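Local coordinates for conserved hypothetical protein (Archaeoglobus fulgidus, PDB 1I0R) that catalyses the NAD(P)H-dependent reduction of chelated ferric iron to ferrous iron, with FMN or FAD as cofactor, at residues T17-N21 and A55-S59; K38-I42 and V130-V134; F62-E68 and H108-E114. All coordinates share one frame; numbering follows the deposited sequence.

In the fold
Contacts 2 and 3 pair strands of one closed antiparallel barrel, whereas contact 1 sets a helix on it, and their chemistry follows their place in the fold. Contact 3, centred about 7 Å from the centre of the chain, is the most deeply buried and pairs strands 61-67 and 109-122. Contact 2, about 15 Å out, joins strands 40-47 and 126-138. Both rest mainly on backbone hydrogen bonds and also meet the second subunit. Contact 1, equally far out and partly buried, sets helix 51-59 against strand 14-20, and there serine and alanine side chains do the touching. Two backbone bonds probably link the three: T17 O to G63 N, and E114 O to V134 N.

Contact 1. Residues T17-N21 and A55-S59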
loop_
_atom_site.group_PDB
_atom_site.type_symbol
_atom_site.label_atom_id
_atom_site.label_comp_id
_atom_site.label_asym_id
_atom_site.label_seq_id
_atom_site.Cartn_x
_atom_site.Cartn_y
_atom_site.Cartn_z
ATOM N N THR B 17 12.135 1.959 -10.898
ATOM C CA THR B 17 13.337 1.889 -11.736
ATOM C C THR B 17 14.617 1.531 -10.998
ATOM O O THR B 17 14.720 1.672 -9.777
ATOM C CB THR B 17 13.566 3.244 -12.440
ATOM O OG1 THR B 17 13.624 4.285 -11.454
ATOM C CG2 THR B 17 12.443 3.549 -13.423
ATOM N N SER B 18 15.611 1.044 -11.746
ATOM C CA SER B 18 16.891 0.717 -11.147
ATOM C C SER B 18 17.879 0.641 -12.295
ATOM O O SER B 18 17.513 0.914 -13.426
ATOM C CB SER B 18 16.843 -0.619 -10.401
ATOM O OG SER B 18 17.984 -0.762 -9.583
ATOM N N GLU B 19 19.124 0.309 -11.992
ATOM C CA GLU B 19 20.142 0.205 -13.033
ATOM C C GLU B 19 21.135 -0.836 -12.600
ATOM O O GLU B 19 21.568 -0.852 -11.445
ATOM C CB GLU B 19 20.843 1.556 -13.227
ATOM C CG GLU B 19 22.124 1.523 -14.075
ATOM C CD GLU B 19 23.284 0.831 -13.363
ATOM O OE1 GLU B 19 23.309 0.845 -12.101
ATOM O OE2 GLU B 19 24.173 0.290 -14.061
ATOM N N SER B 20 21.502 -1.712 -13.519
ATOM C CA SER B 20 22.465 -2.741 -13.187
ATOM C C SER B 20 23.345 -3.031 -14.390
ATOM O O SER B 20 22.850 -3.135 -15.507
ATOM C CB SER B 20 21.735 -4.014 -12.755
ATOM O OG SER B 20 22.630 -4.919 -12.144
ATOM N N ASN B 21 24.648 -3.136 -14.164
ATOM C CA ASN B 21 25.564 -3.443 -15.262
ATOM C C ASN B 21 25.399 -2.440 -16.402
ATOM O O ASN B 21 25.307 -2.823 -17.574
ATOM C CB ASN B 21 25.279 -4.856 -15.773
ATOM C CG ASN B 21 25.467 -5.912 -14.699
ATOM O OD1 ASN B 21 24.787 -6.943 -14.692
ATOM N ND2 ASN B 21 26.405 -5.665 -13.788
ATOM N N ALA B 55 17.805 -6.069 -10.900
ATOM C CA ALA B 55 18.604 -4.839 -10.921
ATOM C C ALA B 55 18.635 -4.224 -9.529
ATOM O O ALA B 55 19.660 -3.728 -9.074
ATOM C CB ALA B 55 18.027 -3.838 -11.930
ATOM N N VAL B 56 17.502 -4.264 -8.834
ATOM C CA VAL B 56 17.474 -3.709 -7.504
ATOM C C VAL B 56 18.297 -4.608 -6.596
ATOM O O VAL B 56 19.017 -4.130 -5.730
ATOM C CB VAL B 56 16.026 -3.598 -6.967
ATOM C CG1 VAL B 56 16.036 -3.081 -5.512
ATOM C CG2 VAL B 56 15.240 -2.649 -7.838
ATOM N N LYS B 57 18.203 -5.915 -6.798
ATOM C CA LYS B 57 18.961 -6.832 -5.960
ATOM C C LYS B 57 20.469 -6.591 -6.071
ATOM O O LYS B 57 21.183 -6.594 -5.072
ATOM C CB LYS B 57 18.632 -8.286 -6.320
ATOM C CG LYS B 57 19.199 -9.270 -5.304
ATOM C CD LYS B 57 18.689 -10.690 -5.498
ATOM C CE LYS B 57 19.049 -11.557 -4.288
ATOM N NZ LYS B 57 18.480 -11.035 -2.991
ATOM N N GLU B 58 20.944 -6.346 -7.287
ATOM C CA GLU B 58 22.368 -6.117 -7.522
ATOM C C GLU B 58 22.876 -4.721 -7.150
ATOM O O GLU B 58 23.918 -4.583 -6.501
ATOM C CB GLU B 58 22.690 -6.382 -8.992
ATOM C CG GLU B 58 22.411 -7.798 -9.430
ATOM C CD GLU B 58 22.643 -7.993 -10.917
ATOM O OE1 GLU B 58 23.812 -7.864 -11.352
ATOM O OE2 GLU B 58 21.662 -8.263 -11.648
ATOM N N SER B 59 22.142 -3.686 -7.553
ATOM C CA SER B 59 22.557 -2.309 -7.293
ATOM C C SER B 59 22.286 -1.752 -5.910
ATOM O O SER B 59 22.969 -0.834 -5.469
ATOM C CB SER B 59 21.904 -1.374 -8.303
ATOM O OG SER B 59 20.521 -1.210 -8.008
#
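S18 meets three helix residues, A55, V56 and S59, and illustrates how a small side chain can let a strand lie close to a helix. Its CB rests 3.6 Å from V56 CG2. The same CB lies 3.8 Å from A55 CB. Beyond CB, OG swings opposite the backbone N (chi1 -167°), which carries it toward the last turn of the helix. There S18 OG comes 3.0 Å from S59 OG, and S18 OG is also hydrogen-bonded to A61 O, just past the helix.

S59 is held within its own turn. Its OG donates to A55 O at 2.9 Å, and its backbone N reaches that oxygen too, the two donors arriving on opposite faces of the A55 carbonyl plane. A61 N is also hydrogen-bonded to S59 OG, so two fixed bonds set the rotation of this hydroxyl. S59 CB meanwhile presses to 3.2 Å from E19 O, a carbonyl oxygen buried here without a polar partner in the model.

Farther along, S20 repeats the use of a small residue: S20 CB sits 3.8 Å from A55 CB, the same distance as S18 CB, so the A55 methyl is flanked by both serines. The extended chain of E58 then runs past S20 OG and ends beside N21, crossing that side chain at about a right angle, with the carboxylate and amide planes turned 62° apart.

The helix 51-59 thus lies over the end of strand 14-20, where the axes of the segments 17-20 and 55-59 approach to 6.9 Å. Its V56 also approaches L46, an FMN-binding residue, and K57 forms a salt bridge with E120. Strand 103-105 also packs on strand 14-20, where V105 and P103 meet T17 and E19.

Contact 2. Residues K38-I42 and V130-V134; sequences KPVQI and VGEAV
P39 and E132 bring a ring against a flat carboxylate near the start of the strand pairing. P39 CG stands over one face of the E132 carboxylate, 4.0 Å almost directly above E132 CD, and the two side chains cross at about a right angle. The peptide bond before P39 is cis, consistent with a sharp change of direction before the strand. E132 itself projects with CG opposite its backbone N (chi1 -171°) and its chain extended, which takes the carboxylate out beneath P39 CG.

The backbone peptide groups, the other flat units, carry the hydrogen bonds. I42 N donates to G131 O at 2.8 Å, in the plane of that carbonyl. The return bond, G131 N to I42 O, is 2.7 Å long, which closes the hydrogen-bonded pair I42-G131. Two residues along each strand, A133 N reaches V40 O at 3.0 Å from a position tilted 29° off the carbonyl plane. A water gives a second hydrogen bond to V40 O, and its other hydrogen to A133 O, bridging the strands. Between these bonds Q41 and E132 form a non-hydrogen-bonded pair, where Q41 CA comes 3.1 Å from G131 O in a CA-H...O contact.

Side chains add modest apolar contacts: V40 CG1 lies 3.8 Å from A133 CB, while V130 CG1 lies beside the Q41 side chain. F6 of the second subunit packs on V40, I42 and A133, and V123 of that subunit on Q41, so the pairing also contributes to the homodimer.

Neighbours in space but far apart in sequence, strands 40-47 and 126-138 illustrate the 1-2-3-6-5-4 strand order, third beside sixth, of this antiparallel barrel, the FMN-binding domain of a flavin reductase family member.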
loop_
_atom_site.group_PDB
_atom_site.type_symbol
_atom_site.label_atom_id
_atom_site.label_comp_id
_atom_site.label_asym_id
_atom_site.label_seq_id
_atom_site.Cartn_x
_atom_site.Cartn_y
_atom_site.Cartn_z
ATOM N N LYS B 38 10.575 7.890 10.483
ATOM C CA LYS B 38 11.824 8.191 11.188
ATOM C C LYS B 38 12.825 7.041 11.122
ATOM O O LYS B 38 12.855 6.184 12.005
ATOM C CB LYS B 38 11.541 8.515 12.665
ATOM C CG LYS B 38 10.793 9.827 12.873
ATOM C CD LYS B 38 10.644 10.181 14.359
ATOM C CE LYS B 38 9.996 11.562 14.538
ATOM N NZ LYS B 38 9.776 11.956 15.977
ATOM N N PRO B 39 13.639 6.978 10.064
ATOM C CA PRO B 39 13.700 7.885 8.917
ATOM C C PRO B 39 12.661 7.437 7.889
ATOM O O PRO B 39 12.016 6.400 8.054
ATOM C CB PRO B 39 15.123 7.681 8.415
ATOM C CG PRO B 39 15.312 6.208 8.619
ATOM C CD PRO B 39 14.694 5.955 9.981
ATOM N N VAL B 40 12.492 8.199 6.822
ATOM C CA VAL B 40 11.529 7.798 5.822
ATOM C C VAL B 40 12.028 6.564 5.061
ATOM O O VAL B 40 13.126 6.572 4.476
ATOM C CB VAL B 40 11.256 8.923 4.819
ATOM C CG1 VAL B 40 10.386 8.388 3.670
ATOM C CG2 VAL B 40 10.525 10.075 5.525
ATOM N N GLN B 41 11.229 5.492 5.110
ATOM C CA GLN B 41 11.527 4.261 4.386
ATOM C C GLN B 41 10.345 3.908 3.491
ATOM O O GLN B 41 9.173 4.042 3.880
ATOM C CB GLN B 41 11.821 3.106 5.352
ATOM C CG GLN B 41 13.062 3.371 6.152
ATOM C CD GLN B 41 13.357 2.274 7.148
ATOM O OE1 GLN B 41 12.585 2.053 8.102
ATOM N NE2 GLN B 41 14.464 1.583 6.945
ATOM N N ILE B 42 10.669 3.454 2.285
ATOM C CA ILE B 42 9.675 3.084 1.262
ATOM C C ILE B 42 9.881 1.636 0.862
ATOM O O ILE B 42 11.013 1.198 0.669
ATOM C CB ILE B 42 9.845 3.933 -0.031
ATOM C CG1 ILE B 42 9.822 5.423 0.310
ATOM C CG2 ILE B 42 8.748 3.588 -1.043
ATOM C CD1 ILE B 42 8.592 5.886 1.092
ATOM N N VAL B 130 13.138 -2.827 1.162
ATOM C CA VAL B 130 12.904 -1.682 2.026
ATOM C C VAL B 130 13.999 -0.666 1.734
ATOM O O VAL B 130 15.185 -0.937 1.922
ATOM C CB VAL B 130 12.966 -2.072 3.507
ATOM C CG1 VAL B 130 12.704 -0.822 4.391
ATOM C CG2 VAL B 130 11.888 -3.127 3.794
ATOM N N GLY B 131 13.595 0.497 1.248
ATOM C CA GLY B 131 14.594 1.508 0.952
ATOM C C GLY B 131 14.499 2.755 1.803
ATOM O O GLY B 131 13.410 3.217 2.156
ATOM N N GLU B 132 15.647 3.332 2.130
ATOM C CA GLU B 132 15.641 4.567 2.886
ATOM C C GLU B 132 15.600 5.672 1.827
ATOM O O GLU B 132 16.427 5.672 0.920
ATOM C CB GLU B 132 16.906 4.672 3.736
ATOM C CG GLU B 132 16.852 5.828 4.703
ATOM C CD GLU B 132 18.028 5.859 5.680
ATOM O OE1 GLU B 132 18.353 4.809 6.294
ATOM O OE2 GLU B 132 18.616 6.951 5.838
ATOM N N ALA B 133 14.642 6.584 1.917
ATOM C CA ALA B 133 14.524 7.666 0.932
ATOM C C ALA B 133 15.712 8.619 1.036
ATOM O O ALA B 133 16.052 9.084 2.125
ATOM C CB ALA B 133 13.207 8.427 1.138
ATOM N N VAL B 134 16.349 8.898 -0.099
ATOM C CA VAL B 134 17.494 9.822 -0.096
ATOM C C VAL B 134 17.191 11.132 -0.826
ATOM O O VAL B 134 17.930 12.103 -0.677
ATOM C CB VAL B 134 18.761 9.155 -0.663
ATOM C CG1 VAL B 134 19.218 8.055 0.296
ATOM C CG2 VAL B 134 18.504 8.578 -2.050
HETATM O O HOH W 1 15.014 8.697 4.684
#

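Contact 3. Residues F62-E68 and H108-E114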
loop_
_atom_site.group_PDB
_atom_site.type_symbol
_atom_site.label_atom_id
_atom_site.label_comp_id
_atom_site.label_asym_id
_atom_site.label_seq_id
_atom_site.Cartn_x
_atom_site.Cartn_y
_atom_site.Cartn_z
ATOM N N PHE B 62 16.759 2.032 -5.859
ATOM C CA PHE B 62 15.604 2.082 -6.739
ATOM C C PHE B 62 14.957 3.452 -6.773
ATOM O O PHE B 62 15.146 4.280 -5.857
ATOM C CB PHE B 62 14.550 0.982 -6.369
ATOM C CG PHE B 62 13.877 1.156 -5.014
ATOM C CD1 PHE B 62 12.750 1.971 -4.870
ATOM C CD2 PHE B 62 14.339 0.448 -3.905
ATOM C CE1 PHE B 62 12.097 2.075 -3.620
ATOM C CE2 PHE B 62 13.700 0.537 -2.661
ATOM C CZ PHE B 62 12.584 1.351 -2.523
ATOM N N GLY B 63 14.208 3.696 -7.841
ATOM C CA GLY B 63 13.495 4.946 -7.971
ATOM C C GLY B 63 12.019 4.646 -8.109
ATOM O O GLY B 63 11.655 3.553 -8.556
ATOM N N VAL B 64 11.174 5.601 -7.733
ATOM C CA VAL B 64 9.731 5.425 -7.854
ATOM C C VAL B 64 9.144 6.673 -8.510
ATOM O O VAL B 64 9.388 7.792 -8.044
ATOM C CB VAL B 64 9.022 5.263 -6.460
ATOM C CG1 VAL B 64 7.494 5.206 -6.644
ATOM C CG2 VAL B 64 9.495 3.990 -5.775
ATOM N N SER B 65 8.397 6.492 -9.597
ATOM C CA SER B 65 7.704 7.601 -10.247
ATOM C C SER B 65 6.203 7.413 -9.952
ATOM O O SER B 65 5.641 6.353 -10.261
ATOM C CB SER B 65 7.894 7.550 -11.761
ATOM O OG SER B 65 9.266 7.657 -12.084
ATOM N N VAL B 66 5.551 8.406 -9.347
ATOM C CA VAL B 66 4.113 8.279 -9.060
ATOM C C VAL B 66 3.369 8.804 -10.284
ATOM O O VAL B 66 3.414 10.001 -10.583
ATOM C CB VAL B 66 3.727 9.088 -7.797
ATOM C CG1 VAL B 66 2.238 8.864 -7.456
ATOM C CG2 VAL B 66 4.598 8.650 -6.626
ATOM N N LEU B 67 2.687 7.911 -10.995
ATOM C CA LEU B 67 2.004 8.312 -12.228
ATOM C C LEU B 67 0.786 9.203 -12.073
ATOM O O LEU B 67 0.005 9.049 -11.141
ATOM C CB LEU B 67 1.620 7.072 -13.039
ATOM C CG LEU B 67 2.805 6.192 -13.444
ATOM C CD1 LEU B 67 2.321 4.846 -14.009
ATOM C CD2 LEU B 67 3.654 6.963 -14.458
ATOM N N GLU B 68 0.643 10.159 -12.994
ATOM C CA GLU B 68 -0.493 11.072 -12.965
ATOM C C GLU B 68 -1.738 10.406 -13.552
ATOM O O GLU B 68 -1.649 9.460 -14.348
ATOM C CB GLU B 68 -0.171 12.368 -13.732
ATOM C CG GLU B 68 -0.035 12.186 -15.247
ATOM C CD GLU B 68 0.242 13.504 -15.975
ATOM O OE1 GLU B 68 -0.363 14.528 -15.603
ATOM O OE2 GLU B 68 1.056 13.523 -16.927
ATOM N N HIS B 108 5.185 12.181 -17.023
ATOM C CA HIS B 108 3.886 11.775 -16.481
ATOM C C HIS B 108 3.911 11.490 -14.989
ATOM O O HIS B 108 3.015 10.821 -14.470
ATOM C CB HIS B 108 3.358 10.548 -17.224
ATOM C CG HIS B 108 3.133 10.794 -18.682
ATOM N ND1 HIS B 108 2.258 11.756 -19.141
ATOM C CD2 HIS B 108 3.721 10.260 -19.778
ATOM C CE1 HIS B 108 2.322 11.808 -20.462
ATOM N NE2 HIS B 108 3.201 10.912 -20.873
ATOM N N ALA B 109 4.913 12.021 -14.299
ATOM C CA ALA B 109 5.037 11.789 -12.865
ATOM C C ALA B 109 4.651 12.979 -12.026
ATOM O O ALA B 109 5.093 14.108 -12.275
ATOM C CB ALA B 109 6.462 11.366 -12.532
ATOM N N VAL B 110 3.826 12.732 -11.011
ATOM C CA VAL B 110 3.404 13.790 -10.111
ATOM C C VAL B 110 4.548 14.009 -9.113
ATOM O O VAL B 110 4.752 15.115 -8.612
ATOM C CB VAL B 110 2.098 13.395 -9.371
ATOM C CG1 VAL B 110 1.699 14.486 -8.365
ATOM C CG2 VAL B 110 0.978 13.154 -10.386
ATOM N N ALA B 111 5.306 12.945 -8.843
ATOM C CA ALA B 111 6.441 13.001 -7.930
ATOM C C ALA B 111 7.415 11.855 -8.207
ATOM O O ALA B 111 7.047 10.863 -8.834
ATOM C CB ALA B 111 5.959 12.907 -6.470
ATOM N N VAL B 112 8.654 12.015 -7.759
ATOM C CA VAL B 112 9.676 10.982 -7.877
ATOM C C VAL B 112 10.381 10.842 -6.545
ATOM O O VAL B 112 10.551 11.824 -5.808
ATOM C CB VAL B 112 10.726 11.273 -8.997
ATOM C CG1 VAL B 112 10.070 11.109 -10.356
ATOM C CG2 VAL B 112 11.320 12.676 -8.843
ATOM N N ILE B 113 10.764 9.609 -6.220
ATOM C CA ILE B 113 11.448 9.305 -4.979
ATOM C C ILE B 113 12.637 8.433 -5.309
ATOM O O ILE B 113 12.541 7.562 -6.174
ATOM C CB ILE B 113 10.492 8.518 -4.033
ATOM C CG1 ILE B 113 9.256 9.371 -3.749
ATOM C CG2 ILE B 113 11.215 8.081 -2.779
ATOM C CD1 ILE B 113 8.122 8.581 -3.082
ATOM N N GLU B 114 13.758 8.683 -4.635
ATOM C CA GLU B 114 14.968 7.901 -4.834
ATOM C C GLU B 114 15.273 7.243 -3.492
ATOM O O GLU B 114 15.161 7.896 -2.439
ATOM C CB GLU B 114 16.104 8.835 -5.278
ATOM C CG GLU B 114 17.426 8.172 -5.510
ATOM C CD GLU B 114 18.466 9.151 -6.057
ATOM O OE1 GLU B 114 18.296 10.378 -5.874
ATOM O OE2 GLU B 114 19.448 8.678 -6.657
#
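V64 and I113 form the tight centre of an antiparallel pair within the six-stranded FMN-binding barrel, a worked case of side-chain bonding joining backbone bonding at a strand end. V64 N donates to I113 O and I113 N to V64 O, both at 2.9 Å and both in the acceptor's carbonyl plane. The CB atoms of V64 and I113 lie 4.3 Å apart, on the face that V66 and A111 share. F6 of the second subunit packs on I113, and Y14 on V64 and V66. On the other face S65 OG bonds V105 O and touches V112 CG1.

Regularity ends at V66, which faces both V110 and A111 across a beta bulge. V66 N donates to A111 O at 2.9 Å and V66 O takes V110 N at 2.8 Å, while A111 N is buried with no partner in the model. The chain turns a corner at V110; beyond it the L67 and A109 side chains diverge and H108 is partly exposed, yet the bonds stay short, E68 N binding H108 O at 2.9 Å.

With CG set between its backbone N and carbonyl carbon (chi1 69°), E68 folds back over H108 O and extends to the imidazole, where H108 ND1 donates to E68 OE2 at 3.1 Å. An alanine in place of E68 removes the carboxylate and would probably leave H108 ND1 without its acceptor and the ring freer to turn. The carboxylate and ring planes are 44° apart, yet E68 OE2 lies in the H108 ring plane and is met on its anti side.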